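Local coordinates for 3-oxoacyl-[acyl-carrier-protein] reductase (Sinorhizobium meliloti, PDB 3U9L) that probably reduces 3-oxoacyl groups carried on acyl carrier protein with NADPH, as a member of the short-chain dehydrogenase/reductase family, at residues 137-145 with 248-259; 185-193 with 235-244. One frame throughout, in Å; residues are numbered along the deposited sequence.

Contact 1: residues 137-145 with 248-259; sequences KHGLLIWIS and IVRVVGTASGKR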
loop_
_atom_site.group_PDB
_atom_site.type_symbol
_atom_site.label_atom_id
_atom_site.label_comp_id
_atom_site.label_asym_id
_atom_site.label_seq_id
_atom_site.Cartn_x
_atom_site.Cartn_y
_atom_site.Cartn_z
ATOM N N LYS A 137 7.743 27.699 -4.901
ATOM C CA LYS A 137 6.384 27.849 -4.390
ATOM C C LYS A 137 5.307 27.604 -5.447
ATOM O O LYS A 137 4.248 28.215 -5.429
ATOM C CB LYS A 137 6.191 29.209 -3.733
ATOM C CG LYS A 137 6.970 29.347 -2.456
ATOM C CD LYS A 137 7.024 30.869 -2.147
ATOM C CE LYS A 137 8.312 31.227 -1.436
ATOM N NZ LYS A 137 8.214 30.658 -0.043
ATOM N N HIS A 138 5.561 26.654 -6.338
ATOM C CA HIS A 138 4.676 26.432 -7.457
ATOM C C HIS A 138 5.113 25.111 -8.103
ATOM O O HIS A 138 6.289 24.760 -8.014
ATOM C CB HIS A 138 4.877 27.557 -8.472
ATOM C CG HIS A 138 3.736 27.757 -9.399
ATOM N ND1 HIS A 138 3.758 27.337 -10.727
ATOM C CD2 HIS A 138 2.522 28.358 -9.226
ATOM C CE1 HIS A 138 2.620 27.671 -11.315
ATOM N NE2 HIS A 138 1.851 28.295 -10.421
ATOM N N GLY A 139 4.204 24.401 -8.766
ATOM C CA GLY A 139 4.595 23.149 -9.431
ATOM C C GLY A 139 3.420 22.165 -9.404
ATOM O O GLY A 139 2.439 22.390 -8.680
ATOM N N LEU A 140 3.517 21.078 -10.154
ATOM C CA LEU A 140 2.434 20.089 -10.203
ATOM C C LEU A 140 3.052 18.752 -10.178
ATOM O O LEU A 140 3.971 18.494 -10.986
ATOM C CB LEU A 140 1.628 20.227 -11.481
ATOM C CG LEU A 140 0.553 19.181 -11.875
ATOM C CD1 LEU A 140 -0.674 19.185 -10.909
ATOM C CD2 LEU A 140 0.094 19.472 -13.305
ATOM N N LEU A 141 2.603 17.913 -9.226
ATOM C CA LEU A 141 2.936 16.500 -9.201
ATOM C C LEU A 141 1.782 15.747 -9.804
ATOM O O LEU A 141 0.597 15.940 -9.415
ATOM C CB LEU A 141 3.135 15.985 -7.754
ATOM C CG LEU A 141 4.546 15.946 -7.211
ATOM C CD1 LEU A 141 5.093 17.407 -7.405
ATOM C CD2 LEU A 141 4.526 15.572 -5.767
ATOM N N ILE A 142 2.109 14.865 -10.735
ATOM C CA ILE A 142 1.107 13.964 -11.278
ATOM C C ILE A 142 1.581 12.559 -10.976
ATOM O O ILE A 142 2.723 12.185 -11.288
ATOM C CB ILE A 142 0.950 14.177 -12.843
ATOM C CG1 ILE A 142 0.547 15.620 -13.168
ATOM C CG2 ILE A 142 -0.020 13.194 -13.455
ATOM C CD1 ILE A 142 0.327 15.878 -14.653
ATOM N N TRP A 143 0.707 11.744 -10.399
ATOM C CA TRP A 143 1.087 10.371 -10.097
ATOM C C TRP A 143 0.249 9.479 -10.991
ATOM O O TRP A 143 -0.955 9.723 -11.164
ATOM C CB TRP A 143 0.744 10.079 -8.625
ATOM C CG TRP A 143 1.435 10.970 -7.598
ATOM C CD1 TRP A 143 1.152 12.305 -7.317
ATOM C CD2 TRP A 143 2.477 10.584 -6.700
ATOM N NE1 TRP A 143 1.975 12.762 -6.273
ATOM C CE2 TRP A 143 2.779 11.725 -5.875
ATOM C CE3 TRP A 143 3.179 9.387 -6.485
ATOM C CZ2 TRP A 143 3.765 11.679 -4.888
ATOM C CZ3 TRP A 143 4.111 9.340 -5.483
ATOM C CH2 TRP A 143 4.417 10.475 -4.714
ATOM N N ILE A 144 0.847 8.450 -11.566
ATOM C CA ILE A 144 0.053 7.448 -12.306
ATOM C C ILE A 144 -0.219 6.367 -11.334
ATOM O O ILE A 144 0.686 5.626 -10.913
ATOM C CB ILE A 144 0.786 6.853 -13.530
ATOM C CG1 ILE A 144 1.401 7.948 -14.380
ATOM C CG2 ILE A 144 -0.156 5.868 -14.325
ATOM C CD1 ILE A 144 0.432 8.987 -14.802
ATOM N N SER A 145 -1.469 6.273 -10.929
ATOM C CA SER A 145 -1.831 5.372 -9.893
ATOM C C SER A 145 -2.405 4.161 -10.645
ATOM O O SER A 145 -1.929 3.847 -11.742
ATOM C CB SER A 145 -2.894 6.025 -9.024
ATOM O OG SER A 145 -3.224 5.236 -7.920
ATOM N N ILE A 248 -3.720 13.340 -19.533
ATOM C CA ILE A 248 -2.624 14.076 -18.895
ATOM C C ILE A 248 -2.312 15.446 -19.526
ATOM O O ILE A 248 -2.035 16.428 -18.829
ATOM C CB ILE A 248 -1.345 13.219 -18.790
ATOM C CG1 ILE A 248 -1.613 12.109 -17.794
ATOM C CG2 ILE A 248 -0.140 14.100 -18.323
ATOM C CD1 ILE A 248 -0.567 11.029 -17.791
ATOM N N VAL A 249 -2.337 15.492 -20.854
ATOM C CA VAL A 249 -2.185 16.749 -21.576
ATOM C C VAL A 249 -3.271 17.708 -21.116
ATOM O O VAL A 249 -2.969 18.862 -20.842
ATOM C CB VAL A 249 -2.296 16.519 -23.103
ATOM C CG1 VAL A 249 -2.435 17.854 -23.843
ATOM C CG2 VAL A 249 -1.108 15.649 -23.615
ATOM N N ARG A 250 -4.518 17.229 -21.002
ATOM C CA ARG A 250 -5.623 18.069 -20.470
ATOM C C ARG A 250 -5.411 18.544 -19.043
ATOM O O ARG A 250 -5.703 19.691 -18.728
ATOM C CB ARG A 250 -6.988 17.373 -20.554
ATOM C CG ARG A 250 -7.613 17.469 -21.925
ATOM C CD ARG A 250 -9.074 16.876 -21.980
ATOM N NE ARG A 250 -9.091 15.487 -21.495
ATOM C CZ ARG A 250 -9.155 14.405 -22.268
ATOM N NH1 ARG A 250 -9.235 14.525 -23.609
ATOM N NH2 ARG A 250 -9.125 13.205 -21.692
ATOM N N VAL A 251 -4.938 17.678 -18.146
ATOM C CA VAL A 251 -4.596 18.174 -16.794
ATOM C C VAL A 251 -3.552 19.289 -16.827
ATOM O O VAL A 251 -3.709 20.352 -16.199
ATOM C CB VAL A 251 -4.093 17.009 -15.910
ATOM C CG1 VAL A 251 -3.509 17.518 -14.595
ATOM C CG2 VAL A 251 -5.244 16.013 -15.654
ATOM N N VAL A 252 -2.450 19.021 -17.519
ATOM C CA VAL A 252 -1.380 20.002 -17.615
ATOM C C VAL A 252 -1.891 21.304 -18.260
ATOM O O VAL A 252 -1.545 22.370 -17.823
ATOM C CB VAL A 252 -0.162 19.454 -18.382
ATOM C CG1 VAL A 252 0.772 20.572 -18.705
ATOM C CG2 VAL A 252 0.541 18.406 -17.535
ATOM N N GLY A 253 -2.787 21.199 -19.226
ATOM C CA GLY A 253 -3.325 22.394 -19.854
ATOM C C GLY A 253 -4.436 23.114 -19.105
ATOM O O GLY A 253 -4.924 24.132 -19.591
ATOM N N THR A 254 -4.862 22.598 -17.943
ATOM C CA THR A 254 -5.895 23.251 -17.142
ATOM C C THR A 254 -5.242 24.332 -16.306
ATOM O O THR A 254 -4.103 24.162 -15.881
ATOM C CB THR A 254 -6.569 22.237 -16.212
ATOM O OG1 THR A 254 -7.242 21.288 -17.015
ATOM C CG2 THR A 254 -7.605 22.916 -15.307
ATOM N N ALA A 255 -5.953 25.436 -16.049
ATOM C CA ALA A 255 -5.371 26.560 -15.303
ATOM C C ALA A 255 -4.953 26.165 -13.890
ATOM O O ALA A 255 -5.542 25.269 -13.275
ATOM C CB ALA A 255 -6.333 27.778 -15.273
ATOM N N SER A 256 -3.936 26.844 -13.374
ATOM C CA SER A 256 -3.400 26.491 -12.084
ATOM C C SER A 256 -4.465 26.700 -11.017
ATOM O O SER A 256 -5.222 27.679 -11.059
ATOM C CB SER A 256 -2.187 27.332 -11.743
ATOM O OG SER A 256 -1.693 26.877 -10.499
ATOM N N GLY A 257 -4.549 25.781 -10.062
ATOM C CA GLY A 257 -5.616 25.889 -9.084
ATOM C C GLY A 257 -6.941 25.266 -9.490
ATOM O O GLY A 257 -7.804 25.046 -8.632
ATOM N N LYS A 258 -7.142 24.994 -10.771
ATOM C CA LYS A 258 -8.364 24.299 -11.196
ATOM C C LYS A 258 -8.146 22.860 -11.703
ATOM O O LYS A 258 -9.025 22.286 -12.345
ATOM C CB LYS A 258 -9.100 25.090 -12.284
ATOM C CG LYS A 258 -9.519 26.538 -11.868
ATOM C CD LYS A 258 -10.568 27.094 -12.894
ATOM C CE LYS A 258 -9.944 27.793 -14.132
ATOM N NZ LYS A 258 -9.239 29.119 -13.812
ATOM N N ARG A 259 -6.986 22.285 -11.441
ATOM C CA ARG A 259 -6.766 20.882 -11.818
ATOM C C ARG A 259 -7.549 19.849 -10.979
ATOM O O ARG A 259 -7.626 19.960 -9.753
ATOM C CB ARG A 259 -5.269 20.600 -11.816
ATOM C CG ARG A 259 -4.573 21.491 -12.816
ATOM C CD ARG A 259 -3.126 21.207 -12.888
ATOM N NE ARG A 259 -2.494 21.880 -14.027
ATOM C CZ ARG A 259 -1.653 22.914 -13.925
ATOM N NH1 ARG A 259 -1.303 23.379 -12.730
ATOM N NH2 ARG A 259 -1.103 23.433 -15.022
#
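In the Rossmann-type parallel sheet of this short-chain dehydrogenase/reductase, strand 139-144 meets the end of helix 242-252 through Leu140, Ile142 and Ile144, with Arg259 of the following loop and Leu140 reaching toward each other from opposite directions. The short strand and helix axes run nearly antiparallel, at 160°, and pass 10.9 Å apart. Ile142 CD1 reaches among three helix side chains: it lies 3.8 Å from Val252 CG2, with Ile248 CG2 and Val251 CG1 slightly farther off. At the C-terminal end of the strand Ile144 CD1 touches Ile248 CD1 at 3.8 Å, the side chains crossing at about a right angle. Leu140 swings its CG away from its own backbone N (chi1 171°), which sets CD2 over one face of the Arg259 guanidinium, 3.6 Å from NE, while CD1 rests on Arg259 CD. With its chain extended from CG to NE, Arg259 donates to two carbonyls of the last helical turn, both lying in the guanidinium plane: NE to Val251 O at 2.9 Å and NH2 to Val252 O at 3.0 Å, the latter bond almost straight at 173°. NH1 makes a salt bridge with Glu184. A methionine here would probably leave Val252 O without its arginine donor, take one of two donors from Val251 O, and deprive Glu184 of its salt-bridge partner. Arg259 therefore combines two chemistries: its edge gathers two carbonyls, NH1 pairs with a carboxylate, and its flat face accepts a leucine methyl, so the positive charge can sit beside an apolar sheet face and is likely to be steadied by the helix's C-terminal end.

Contact 2: residues 185-193 with 235-244; sequences TSIIVPGAF and VPPDADVSLV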
loop_
_atom_site.group_PDB
_atom_site.type_symbol
_atom_site.label_atom_id
_atom_site.label_comp_id
_atom_site.label_asym_id
_atom_site.label_seq_id
_atom_site.Cartn_x
_atom_site.Cartn_y
_atom_site.Cartn_z
ATOM N N THR A 185 -1.419 18.783 -6.948
ATOM C CA THR A 185 -1.350 17.346 -7.185
ATOM C C THR A 185 -2.515 16.903 -8.049
ATOM O O THR A 185 -3.671 17.333 -7.839
ATOM C CB THR A 185 -1.477 16.559 -5.885
ATOM O OG1 THR A 185 -0.334 16.814 -5.057
ATOM C CG2 THR A 185 -1.524 15.043 -6.172
ATOM N N SER A 186 -2.234 16.015 -8.990
ATOM C CA SER A 186 -3.285 15.375 -9.730
ATOM C C SER A 186 -2.901 13.887 -9.900
ATOM O O SER A 186 -1.726 13.560 -10.186
ATOM C CB SER A 186 -3.512 16.138 -11.061
ATOM O OG SER A 186 -4.506 15.451 -11.806
ATOM N N ILE A 187 -3.861 12.977 -9.673
ATOM C CA ILE A 187 -3.577 11.576 -9.696
ATOM C C ILE A 187 -4.379 10.941 -10.847
ATOM O O ILE A 187 -5.592 11.083 -10.949
ATOM C CB ILE A 187 -3.977 10.862 -8.392
ATOM C CG1 ILE A 187 -3.237 11.492 -7.176
ATOM C CG2 ILE A 187 -3.668 9.356 -8.541
ATOM C CD1 ILE A 187 -3.579 11.003 -5.742
ATOM N N ILE A 188 -3.676 10.264 -11.724
ATOM C CA ILE A 188 -4.300 9.595 -12.845
ATOM C C ILE A 188 -4.536 8.150 -12.419
ATOM O O ILE A 188 -3.637 7.465 -11.907
ATOM C CB ILE A 188 -3.385 9.637 -14.100
ATOM C CG1 ILE A 188 -2.815 11.073 -14.364
ATOM C CG2 ILE A 188 -4.088 9.030 -15.288
ATOM C CD1 ILE A 188 -3.854 12.226 -14.466
ATOM N N VAL A 189 -5.763 7.719 -12.636
ATOM C CA VAL A 189 -6.206 6.398 -12.274
ATOM C C VAL A 189 -6.588 5.542 -13.528
ATOM O O VAL A 189 -7.732 5.478 -13.941
ATOM C CB VAL A 189 -7.316 6.462 -11.197
ATOM C CG1 VAL A 189 -7.643 5.089 -10.699
ATOM C CG2 VAL A 189 -6.835 7.338 -10.021
ATOM N N PRO A 190 -5.588 4.900 -14.136
ATOM C CA PRO A 190 -5.795 4.065 -15.343
ATOM C C PRO A 190 -6.346 2.716 -14.996
ATOM O O PRO A 190 -5.902 2.110 -14.016
ATOM C CB PRO A 190 -4.380 3.869 -15.927
ATOM C CG PRO A 190 -3.453 4.600 -15.041
ATOM C CD PRO A 190 -4.168 4.979 -13.754
ATOM N N GLY A 191 -7.318 2.263 -15.788
ATOM C CA GLY A 191 -7.859 0.919 -15.634
ATOM C C GLY A 191 -7.018 -0.036 -16.464
ATOM O O GLY A 191 -5.856 0.255 -16.799
ATOM N N ALA A 192 -7.629 -1.160 -16.806
ATOM C CA ALA A 192 -6.990 -2.225 -17.578
ATOM C C ALA A 192 -7.009 -1.908 -19.040
ATOM O O ALA A 192 -8.069 -1.588 -19.602
ATOM C CB ALA A 192 -7.733 -3.545 -17.360
ATOM N N PHE A 193 -5.852 -2.019 -19.676
ATOM C CA PHE A 193 -5.825 -1.848 -21.129
ATOM C C PHE A 193 -5.340 -3.139 -21.844
ATOM O O PHE A 193 -5.748 -3.398 -22.973
ATOM C CB PHE A 193 -4.972 -0.649 -21.519
ATOM C CG PHE A 193 -5.619 0.673 -21.233
ATOM C CD1 PHE A 193 -6.308 1.338 -22.231
ATOM C CD2 PHE A 193 -5.554 1.248 -19.961
ATOM C CE1 PHE A 193 -6.909 2.546 -22.000
ATOM C CE2 PHE A 193 -6.178 2.477 -19.702
ATOM C CZ PHE A 193 -6.848 3.128 -20.714
ATOM N N VAL A 235 -11.969 -6.257 -21.173
ATOM C CA VAL A 235 -11.387 -5.055 -21.785
ATOM C C VAL A 235 -11.930 -4.883 -23.217
ATOM O O VAL A 235 -11.728 -5.756 -24.067
ATOM C CB VAL A 235 -9.869 -5.201 -21.900
ATOM C CG1 VAL A 235 -9.251 -3.950 -22.531
ATOM C CG2 VAL A 235 -9.261 -5.544 -20.519
ATOM N N PRO A 236 -12.620 -3.768 -23.481
ATOM C CA PRO A 236 -13.073 -3.426 -24.830
ATOM C C PRO A 236 -11.913 -3.498 -25.799
ATOM O O PRO A 236 -10.852 -2.934 -25.539
ATOM C CB PRO A 236 -13.546 -1.976 -24.675
ATOM C CG PRO A 236 -13.946 -1.880 -23.284
ATOM C CD PRO A 236 -12.959 -2.715 -22.514
ATOM N N PRO A 237 -12.107 -4.221 -26.916
ATOM C CA PRO A 237 -11.038 -4.437 -27.892
ATOM C C PRO A 237 -10.465 -3.126 -28.447
ATOM O O PRO A 237 -9.286 -3.092 -28.804
ATOM C CB PRO A 237 -11.729 -5.244 -29.010
ATOM C CG PRO A 237 -12.967 -5.843 -28.359
ATOM C CD PRO A 237 -13.394 -4.802 -27.351
ATOM N N ASP A 238 -11.269 -2.073 -28.506
ATOM C CA ASP A 238 -10.794 -0.787 -29.011
ATOM C C ASP A 238 -10.317 0.166 -27.902
ATOM O O ASP A 238 -10.129 1.373 -28.153
ATOM C CB ASP A 238 -11.936 -0.092 -29.748
ATOM C CG ASP A 238 -13.118 0.166 -28.822
ATOM O OD1 ASP A 238 -13.455 -0.765 -28.038
ATOM O OD2 ASP A 238 -13.688 1.285 -28.850
ATOM N N ALA A 239 -10.156 -0.331 -26.674
ATOM C CA ALA A 239 -9.637 0.516 -25.598
ATOM C C ALA A 239 -8.223 0.915 -26.001
ATOM O O ALA A 239 -7.414 0.068 -26.382
ATOM C CB ALA A 239 -9.655 -0.229 -24.241
ATOM N N ASP A 240 -7.938 2.208 -25.971
ATOM C CA ASP A 240 -6.628 2.697 -26.382
ATOM C C ASP A 240 -5.901 3.439 -25.263
ATOM O O ASP A 240 -6.392 4.437 -24.724
ATOM C CB ASP A 240 -6.750 3.649 -27.561
ATOM C CG ASP A 240 -5.398 3.863 -28.287
ATOM O OD1 ASP A 240 -4.297 3.734 -27.655
ATOM O OD2 ASP A 240 -5.443 4.176 -29.512
ATOM N N VAL A 241 -4.703 2.953 -24.992
ATOM C CA VAL A 241 -3.807 3.483 -24.002
ATOM C C VAL A 241 -3.497 5.000 -24.175
ATOM O O VAL A 241 -3.120 5.686 -23.232
ATOM C CB VAL A 241 -2.555 2.602 -24.007
ATOM C CG1 VAL A 241 -1.839 2.720 -25.333
ATOM C CG2 VAL A 241 -1.651 2.962 -22.881
ATOM N N SER A 242 -3.676 5.519 -25.385
ATOM C CA SER A 242 -3.501 6.928 -25.662
ATOM C C SER A 242 -4.542 7.790 -24.912
ATOM O O SER A 242 -4.382 8.989 -24.785
ATOM C CB SER A 242 -3.585 7.181 -27.170
ATOM O OG SER A 242 -4.765 6.557 -27.684
ATOM N N LEU A 243 -5.622 7.175 -24.437
ATOM C CA LEU A 243 -6.605 7.931 -23.658
ATOM C C LEU A 243 -5.940 8.514 -22.415
ATOM O O LEU A 243 -6.327 9.543 -21.945
ATOM C CB LEU A 243 -7.703 6.996 -23.173
ATOM C CG LEU A 243 -8.588 6.469 -24.311
ATOM C CD1 LEU A 243 -9.487 5.320 -23.822
ATOM C CD2 LEU A 243 -9.370 7.676 -24.797
ATOM N N VAL A 244 -4.972 7.792 -21.861
ATOM C CA VAL A 244 -4.294 8.225 -20.662
ATOM C C VAL A 244 -3.433 9.438 -20.997
ATOM O O VAL A 244 -3.480 10.436 -20.287
ATOM C CB VAL A 244 -3.430 7.104 -20.075
ATOM C CG1 VAL A 244 -2.574 7.626 -18.905
ATOM C CG2 VAL A 244 -4.314 5.931 -19.637
#
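Apolar contacts gather round Phe193, which has the largest area covered by the other segment, and Val244. The ring of Phe193 comes in obliquely against Val244, whose CG2 lies 3.9 Å from both CE2 and CZ. Leu243 CD1 approaches the same ring at its edge, near the ring plane, and Ala239 CB stands off CD1. With CG anti to the carbonyl carbon (chi1 -74°), the Phe193 side chain is carried from the end of the modelled segment up to the start of the helix. Nearer the sheet, Val244 splits its two methyls: CG1 meets Ile188 CG2 at 4.2 Å, while CG2 also touches Pro190 CB. This joins the C-terminal end of strand 183-190 to the first turn of helix 242-252, in the Rossmann-type fold of the family, with Phe17 of helix 16-27 lying against Pro190 and Val244 as well. Farther out, Ala192 CB packs on Val235 CG2 at 4.0 Å.

Phe193 CE1 also lies 3.4 Å from Asp240 O, and CD1 is 3.6 Å from Val241 N, so the ring lies against the peptide that leads into the helix. The other methyl of Val235, CG1, sits 3.6 Å from Phe193 O.

The hydrogen bonds that shape the helix approach are made inside 235-244. Asp240 OD1 takes the N-H of Ser242 at 3.0 Å in a nearly straight capping bond (175°), the donor reaching it from above the carboxylate plane. Upstream, a type I beta turn from Pro236 to Ala239 is closed by Ala239 N on Pro236 O and delivers the Ala239 methyl to the ring.

How the contacts relate
Contacts 1 and 2 lie about 17 Å apart, centre to centre, and use opposite ends of helix 242-252: contact 2 its first turn, contact 1 its last turn and the loop beyond. Their strands, 139-144 and 183-190, are neighbours in the seven-stranded parallel sheet, and probable hydrogen bonds join the two segments there, Ser145 N to Ile188 O and Ile188 N to Trp143 O. Along the chain, 137-145 comes first and 248-259 last, with both segments of contact 2 in between. One helix is thus fixed lengthwise against two adjacent strands, while helix 158-179 supplies side chains to the other face of the same strands.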